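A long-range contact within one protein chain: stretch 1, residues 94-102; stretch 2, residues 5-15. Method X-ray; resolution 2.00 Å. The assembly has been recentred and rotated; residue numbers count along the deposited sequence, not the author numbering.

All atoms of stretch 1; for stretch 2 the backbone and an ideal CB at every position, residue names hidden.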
ATOM      1  N   ARG A  94     -10.757   5.915   5.709  1.00 33.57           N
ATOM      2  CA  ARG A  94     -11.698   6.277   6.676  1.00 35.29           C
ATOM      3  C   ARG A  94     -11.355   7.530   7.450  1.00 34.02           C
ATOM      4  O   ARG A  94     -12.233   8.302   7.773  1.00 33.31           O
ATOM      5  CB  ARG A  94     -12.015   5.080   7.552  1.00 38.91           C
ATOM      6  CG  ARG A  94     -12.864   4.069   6.717  1.00 40.92           C
ATOM      7  CD  ARG A  94     -13.392   2.862   7.483  1.00 45.93           C
ATOM      8  NE  ARG A  94     -13.717   1.767   6.527  1.00 51.60           N
ATOM      9  CZ  ARG A  94     -14.495   0.707   6.787  1.00 55.68           C
ATOM     10  NH1 ARG A  94     -15.114   0.575   7.960  1.00 56.78           N
ATOM     11  NH2 ARG A  94     -14.694  -0.198   5.855  1.00 58.44           N
ATOM     12  N   LEU A  95     -10.073   7.756   7.679  1.00 31.83           N
ATOM     13  CA  LEU A  95      -9.588   8.984   8.269  1.00 31.77           C
ATOM     14  C   LEU A  95      -9.814  10.149   7.272  1.00 31.44           C
ATOM     15  O   LEU A  95     -10.237  11.265   7.649  1.00 30.15           O
ATOM     16  CB  LEU A  95      -8.103   8.808   8.639  1.00 32.86           C
ATOM     17  CG  LEU A  95      -7.395  10.156   8.876  1.00 34.37           C
ATOM     18  CD1 LEU A  95      -7.919  10.633  10.210  1.00 37.25           C
ATOM     19  CD2 LEU A  95      -5.925  10.091   8.914  1.00 40.27           C
ATOM     20  N   TYR A  96      -9.566   9.895   5.980  1.00 31.59           N
ATOM     21  CA  TYR A  96      -9.900  10.863   4.984  1.00 31.39           C
ATOM     22  C   TYR A  96     -11.365  11.360   5.073  1.00 31.83           C
ATOM     23  O   TYR A  96     -11.632  12.549   5.114  1.00 31.00           O
ATOM     24  CB  TYR A  96      -9.562  10.375   3.567  1.00 31.53           C
ATOM     25  CG  TYR A  96     -10.221  11.229   2.527  1.00 30.67           C
ATOM     26  CD1 TYR A  96      -9.681  12.492   2.171  1.00 30.58           C
ATOM     27  CD2 TYR A  96     -11.400  10.817   1.921  1.00 32.94           C
ATOM     28  CE1 TYR A  96     -10.279  13.263   1.239  1.00 32.85           C
ATOM     29  CE2 TYR A  96     -12.024  11.622   0.978  1.00 35.03           C
ATOM     30  CZ  TYR A  96     -11.425  12.824   0.638  1.00 33.38           C
ATOM     31  OH  TYR A  96     -12.007  13.568  -0.314  1.00 36.95           O
ATOM     32  N   THR A  97     -12.294  10.452   5.122  1.00 32.48           N
ATOM     33  CA  THR A  97     -13.754  10.810   5.204  1.00 35.35           C
ATOM     34  C   THR A  97     -13.982  11.717   6.448  1.00 37.15           C
ATOM     35  O   THR A  97     -14.611  12.762   6.325  1.00 36.05           O
ATOM     36  CB  THR A  97     -14.556   9.538   5.285  1.00 35.20           C
ATOM     37  OG1 THR A  97     -14.287   8.730   4.139  1.00 34.94           O
ATOM     38  CG2 THR A  97     -16.089   9.784   5.334  1.00 40.75           C
ATOM     39  N   LYS A  98     -13.403  11.343   7.617  1.00 38.92           N
ATOM     40  CA  LYS A  98     -13.480  12.154   8.830  1.00 40.31           C
ATOM     41  C   LYS A  98     -12.926  13.534   8.624  1.00 39.74           C
ATOM     42  O   LYS A  98     -13.604  14.539   8.907  1.00 39.36           O
ATOM     43  CB  LYS A  98     -12.763  11.547  10.067  1.00 41.88           C
ATOM     44  CG  LYS A  98     -13.302  10.243  10.601  1.00 47.40           C
ATOM     45  CD  LYS A  98     -14.854  10.201  10.509  1.00 55.70           C
ATOM     46  CE  LYS A  98     -15.563   9.037  11.280  1.00 55.35           C
ATOM     47  NZ  LYS A  98     -16.960   9.089  10.833  1.00 56.81           N
HETATM   48  N   MSE A  99     -11.694  13.601   8.160  1.00 37.78           N
HETATM   49  CA  MSE A  99     -11.028  14.887   7.977  1.00 38.51           C
HETATM   50  C   MSE A  99     -11.650  15.756   6.899  1.00 39.83           C
HETATM   51  O   MSE A  99     -11.712  16.984   7.019  1.00 38.95           O
HETATM   52  CB  MSE A  99      -9.553  14.660   7.633  1.00 37.77           C
HETATM   53  CG  MSE A  99      -8.804  14.147   8.812  1.00 39.93           C
HETATM   54 SE   MSE A  99      -6.840  14.152   8.487  1.00 45.58          SE
HETATM   55  CE  MSE A  99      -6.541  16.227   8.558  1.00 38.19           C
ATOM     56  N   ASN A 100     -12.098  15.114   5.821  1.00 41.00           N
ATOM     57  CA  ASN A 100     -12.589  15.811   4.653  1.00 42.56           C
ATOM     58  C   ASN A 100     -13.873  16.515   4.959  1.00 46.24           C
ATOM     59  O   ASN A 100     -14.136  17.588   4.401  1.00 45.90           O
ATOM     60  CB  ASN A 100     -12.884  14.884   3.490  1.00 40.40           C
ATOM     61  CG  ASN A 100     -13.168  15.652   2.215  1.00 41.57           C
ATOM     62  OD1 ASN A 100     -12.432  16.596   1.844  1.00 41.25           O
ATOM     63  ND2 ASN A 100     -14.151  15.192   1.479  1.00 33.27           N
ATOM     64  N   ASP A 101     -14.666  15.892   5.820  1.00 49.96           N
ATOM     65  CA  ASP A 101     -15.886  16.494   6.283  1.00 54.34           C
ATOM     66  C   ASP A 101     -15.664  17.646   7.221  1.00 56.17           C
ATOM     67  O   ASP A 101     -16.539  18.435   7.455  1.00 57.46           O
ATOM     68  CB  ASP A 101     -16.879  15.411   6.724  1.00 55.13           C
ATOM     69  CG  ASP A 101     -17.446  14.686   5.492  1.00 58.44           C
ATOM     70  OD1 ASP A 101     -18.150  15.389   4.690  1.00 65.53           O
ATOM     71  OD2 ASP A 101     -17.112  13.494   5.244  1.00 61.73           O
ATOM     72  N   LYS A 102     -14.440  17.828   7.666  1.00 59.68           N
ATOM     73  CA  LYS A 102     -14.065  19.104   8.242  1.00 61.10           C
ATOM     74  C   LYS A 102     -13.253  19.806   7.151  1.00 61.45           C
ATOM     75  O   LYS A 102     -12.608  20.810   7.395  1.00 62.97           O
ATOM     76  CB  LYS A 102     -13.315  18.862   9.557  1.00 62.24           C
ATOM     77  CG  LYS A 102     -14.173  18.108  10.610  1.00 64.28           C
ATOM     78  CD  LYS A 102     -13.349  17.279  11.573  1.00 67.37           C
ATOM     79  CE  LYS A 102     -12.434  18.170  12.464  1.00 70.64           C
ATOM     80  NZ  LYS A 102     -12.141  17.539  13.820  1.00 72.32           N
ATOM     81  N   UNK A   5       2.370  17.932   9.967  1.00 29.31           N
ATOM     82  CA  UNK A   5       1.721  18.571  11.136  1.00 31.35           C
ATOM     83  C   UNK A   5       0.198  18.472  11.115  1.00 29.64           C
ATOM     84  O   UNK A   5      -0.445  18.143  12.131  1.00 29.24           O
ATOM     85  CB  UNK A   5       2.120  20.046  11.207  1.00 31.35           C
ATOM     86  N   UNK A   6      -0.385  18.761   9.959  1.00 30.56           N
ATOM     87  CA  UNK A   6      -1.848  18.783   9.862  1.00 31.85           C
ATOM     88  C   UNK A   6      -2.493  17.397  10.174  1.00 29.96           C
ATOM     89  O   UNK A   6      -3.385  17.301  10.972  1.00 31.56           O
ATOM     90  CB  UNK A   6      -2.253  19.239   8.459  1.00 31.85           C
ATOM     91  N   UNK A   7      -2.005  16.332   9.545  1.00 31.23           N
ATOM     92  CA  UNK A   7      -2.529  15.025   9.754  1.00 30.96           C
ATOM     93  C   UNK A   7      -2.194  14.571  11.155  1.00 30.88           C
ATOM     94  O   UNK A   7      -3.019  14.042  11.874  1.00 29.78           O
ATOM     95  CB  UNK A   7      -1.989  14.047   8.708  1.00 30.96           C
ATOM     96  N   UNK A   8      -0.933  14.748  11.548  1.00 31.58           N
ATOM     97  CA  UNK A   8      -0.526  14.308  12.911  1.00 32.09           C
ATOM     98  C   UNK A   8      -1.427  14.912  13.961  1.00 32.07           C
ATOM     99  O   UNK A   8      -1.926  14.207  14.857  1.00 29.87           O
ATOM    100  CB  UNK A   8       0.926  14.692  13.202  1.00 32.09           C
ATOM    101  N   UNK A   9      -1.641  16.231  13.883  1.00 32.12           N
ATOM    102  CA  UNK A   9      -2.505  16.916  14.825  1.00 33.48           C
ATOM    103  C   UNK A   9      -3.940  16.417  14.881  1.00 31.07           C
ATOM    104  O   UNK A   9      -4.507  16.292  15.925  1.00 29.87           O
ATOM    105  CB  UNK A   9      -2.517  18.409  14.489  1.00 33.48           C
ATOM    106  N   UNK A  10      -4.494  16.047  13.734  1.00 32.19           N
ATOM    107  CA  UNK A  10      -5.802  15.528  13.723  1.00 31.58           C
ATOM    108  C   UNK A  10      -5.839  14.179  14.393  1.00 30.26           C
ATOM    109  O   UNK A  10      -6.719  13.900  15.179  1.00 32.34           O
ATOM    110  CB  UNK A  10      -6.331  15.449  12.290  1.00 31.58           C
ATOM    111  N   UNK A  11      -4.864  13.329  14.143  1.00 32.61           N
ATOM    112  CA  UNK A  11      -4.791  12.046  14.837  1.00 31.00           C
ATOM    113  C   UNK A  11      -4.650  12.259  16.307  1.00 30.29           C
ATOM    114  O   UNK A  11      -5.411  11.619  17.056  1.00 28.99           O
ATOM    115  CB  UNK A  11      -3.628  11.199  14.316  1.00 31.00           C
ATOM    116  N   UNK A  12      -3.710  13.143  16.757  1.00 28.16           N
ATOM    117  CA  UNK A  12      -3.507  13.404  18.173  1.00 28.51           C
ATOM    118  C   UNK A  12      -4.805  13.865  18.876  1.00 30.19           C
ATOM    119  O   UNK A  12      -5.035  13.441  19.995  1.00 30.14           O
ATOM    120  CB  UNK A  12      -2.413  14.460  18.346  1.00 28.51           C
ATOM    121  N   UNK A  13      -5.639  14.685  18.201  1.00 30.86           N
ATOM    122  CA  UNK A  13      -6.838  15.255  18.772  1.00 32.28           C
ATOM    123  C   UNK A  13      -8.066  14.360  18.697  1.00 32.97           C
ATOM    124  O   UNK A  13      -9.022  14.674  19.305  1.00 30.45           O
ATOM    125  CB  UNK A  13      -7.141  16.582  18.073  1.00 32.28           C
ATOM    126  N   UNK A  14      -7.966  13.226  18.020  1.00 32.17           N
ATOM    127  CA  UNK A  14      -9.137  12.369  17.723  1.00 33.57           C
ATOM    128  C   UNK A  14      -8.830  10.925  17.982  1.00 33.37           C
ATOM    129  O   UNK A  14      -9.281  10.058  17.250  1.00 31.13           O
ATOM    130  CB  UNK A  14      -9.590  12.540  16.272  1.00 33.57           C
ATOM    131  N   UNK A  15      -8.006  10.675  19.015  1.00 33.16           N
ATOM    132  CA  UNK A  15      -7.471   9.364  19.218  1.00 32.26           C
ATOM    133  C   UNK A  15      -8.574   8.327  19.514  1.00 34.06           C
ATOM    134  O   UNK A  15      -8.530   7.220  18.976  1.00 30.83           O
ATOM    135  CB  UNK A  15      -6.451   9.403  20.358  1.00 32.26           C
TER

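The helix of stretch 1 meets the helix at positions 5-13 almost at a right angle, 92° between their directions, with the axes 11.7 Å apart at closest approach. So steep a crossing lets few positions touch, and what stretch 1 offers there is mostly apolar: Leu-95, the selenomethionine Met-99, and the aliphatic part of Lys-98, with the amine of Lys-102 at the border.

Position 5 has nothing of stretch 1 near its CB and would suit any helix-tolerant residue; it is Gln-5.

At position 6 the CA-to-CB bond points sideways, with the CB 5.2 Å from Met-99 CE. A small or medium side chain could graze that methyl. The residue is Thr-6, whose CG2 lies 4.1 Å from Met-99 CE, a methyl-to-methyl contact that leaves OG1 free of stretch 1.

Position 7 is also sideways, its CB 4.9 Å from Met-99 SE. A modest apolar group, valine, leucine or isoleucine, would fill the space without having to reach far. Val-7 does so with both branches: CG2 is 4.4 Å from Met-99 SE, and CG1 is 4.4 Å from Leu-95 CD2.

Positions 8 and 9 meet nothing of stretch 1, so many residues would serve; they are Tyr-8 and Gln-9.

Position 10 points toward stretch 1, its CB 3.8 Å from Met-99 CE and 5.5 Å from Leu-95 CD1. A long apolar side chain is called for, and leucine, methionine or an aromatic could all be considered. Phe-10, with chi1 at t, sends its ring across the helix of stretch 1. Met-99 CG sits over one face, 3.5 Å from the Phe-10 ring centroid and only 8° off the normal, a CH-pi contact. Leu-95 CD1 packs 3.7 Å from Phe-10 CE2, Lys-98 CB lies 4.1 Å from Phe-10 CZ, and Lys-102 NZ comes within 3.3 Å of Phe-10 CE1.

At position 11 the CB points sideways and finds nothing within 5.5 Å, but a branched or longer apolar chain could turn back to Leu-95. Ile-11 brings CG1 to 4.4 Å from Leu-95 CD2.

Positions 12 and 13 are out of reach of stretch 1, so small or polar residues would do; they hold Ala-12 and Glu-13, the latter accepting a hydrogen bond from Gln-9.

Position 14 leaves the helix (phi/psi -135/35) and points toward stretch 1, near a lysine amine, so a polar residue is reasonable. Asn-14 ND2 donates to Phe-10 O at 2.8 Å, and one water joins Asn-14 ND2, Lys-102 NZ and Glu-13 OE1.

Position 15 is out of reach, leaving small or polar residues equally possible, and holds Gln-15, whose NE2 donates to Ala-12 O at 2.9 Å.

Stretch 2 5-15: QTVYQFIAENQ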
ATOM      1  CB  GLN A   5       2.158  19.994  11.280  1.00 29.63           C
ATOM      2  CG  GLN A   5       1.453  20.663  12.443  1.00 35.52           C
ATOM      3  CD  GLN A   5       1.903  22.060  12.658  1.00 42.12           C
ATOM      4  OE1 GLN A   5       2.930  22.513  12.060  1.00 39.35           O
ATOM      5  NE2 GLN A   5       1.149  22.779  13.510  1.00 41.15           N
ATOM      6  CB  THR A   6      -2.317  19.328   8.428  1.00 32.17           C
ATOM      7  OG1 THR A   6      -1.861  20.666   8.302  1.00 33.85           O
ATOM      8  CG2 THR A   6      -3.868  19.390   8.379  1.00 34.40           C
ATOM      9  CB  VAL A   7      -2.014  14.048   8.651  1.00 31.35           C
ATOM     10  CG1 VAL A   7      -2.281  12.595   8.968  1.00 30.99           C
ATOM     11  CG2 VAL A   7      -2.624  14.473   7.243  1.00 31.39           C
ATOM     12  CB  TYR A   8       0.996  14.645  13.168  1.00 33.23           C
ATOM     13  CG  TYR A   8       1.520  14.163  14.506  1.00 29.25           C
ATOM     14  CD1 TYR A   8       2.229  12.940  14.591  1.00 28.25           C
ATOM     15  CD2 TYR A   8       1.169  14.814  15.694  1.00 29.36           C
ATOM     16  CE1 TYR A   8       2.676  12.475  15.777  1.00 26.27           C
ATOM     17  CE2 TYR A   8       1.582  14.326  16.935  1.00 30.13           C
ATOM     18  CZ  TYR A   8       2.347  13.162  16.960  1.00 26.99           C
ATOM     19  OH  TYR A   8       2.750  12.623  18.132  1.00 29.33           O
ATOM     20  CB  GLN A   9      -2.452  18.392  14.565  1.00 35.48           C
ATOM     21  CG  GLN A   9      -3.700  19.115  14.983  1.00 45.24           C
ATOM     22  CD  GLN A   9      -3.703  20.639  14.686  1.00 52.34           C
ATOM     23  OE1 GLN A   9      -3.466  21.139  13.534  1.00 60.81           O
ATOM     24  NE2 GLN A   9      -3.978  21.352  15.716  1.00 48.77           N
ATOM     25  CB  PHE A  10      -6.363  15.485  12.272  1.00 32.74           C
ATOM     26  CG  PHE A  10      -7.778  15.066  12.223  1.00 32.06           C
ATOM     27  CD1 PHE A  10      -8.794  16.015  12.194  1.00 36.33           C
ATOM     28  CD2 PHE A  10      -8.118  13.730  12.269  1.00 35.87           C
ATOM     29  CE1 PHE A  10     -10.130  15.583  12.171  1.00 40.07           C
ATOM     30  CE2 PHE A  10      -9.449  13.310  12.269  1.00 38.82           C
ATOM     31  CZ  PHE A  10     -10.449  14.222  12.213  1.00 35.21           C
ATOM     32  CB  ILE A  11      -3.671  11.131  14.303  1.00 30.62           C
ATOM     33  CG1 ILE A  11      -3.925  10.850  12.807  1.00 33.67           C
ATOM     34  CG2 ILE A  11      -3.466   9.827  15.191  1.00 30.63           C
ATOM     35  CD1 ILE A  11      -2.591  10.384  12.106  1.00 32.15           C
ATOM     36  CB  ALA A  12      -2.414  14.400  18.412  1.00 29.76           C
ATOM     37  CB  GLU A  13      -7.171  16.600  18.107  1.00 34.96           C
ATOM     38  CG  GLU A  13      -6.160  17.585  18.493  1.00 38.83           C
ATOM     39  CD  GLU A  13      -6.111  18.812  17.619  1.00 48.69           C
ATOM     40  OE1 GLU A  13      -6.884  18.889  16.610  1.00 49.75           O
ATOM     41  OE2 GLU A  13      -5.213  19.672  17.929  1.00 48.18           O
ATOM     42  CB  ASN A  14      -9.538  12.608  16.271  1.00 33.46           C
ATOM     43  CG  ASN A  14     -10.084  14.070  16.059  1.00 32.55           C
ATOM     44  OD1 ASN A  14     -11.222  14.360  16.442  1.00 39.96           O
ATOM     45  ND2 ASN A  14      -9.268  14.968  15.448  1.00 30.75           N
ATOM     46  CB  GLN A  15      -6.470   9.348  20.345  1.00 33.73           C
ATOM     47  CG  GLN A  15      -5.070   9.994  20.000  1.00 30.30           C
ATOM     48  CD  GLN A  15      -4.138  10.140  21.233  1.00 38.01           C
ATOM     49  OE1 GLN A  15      -3.865   9.153  21.882  1.00 34.39           O
ATOM     50  NE2 GLN A  15      -3.697  11.375  21.569  1.00 31.36           N
TER
HETATM   51  O   HOH W   1      -9.439  18.011  15.521  1.00 49.26           O
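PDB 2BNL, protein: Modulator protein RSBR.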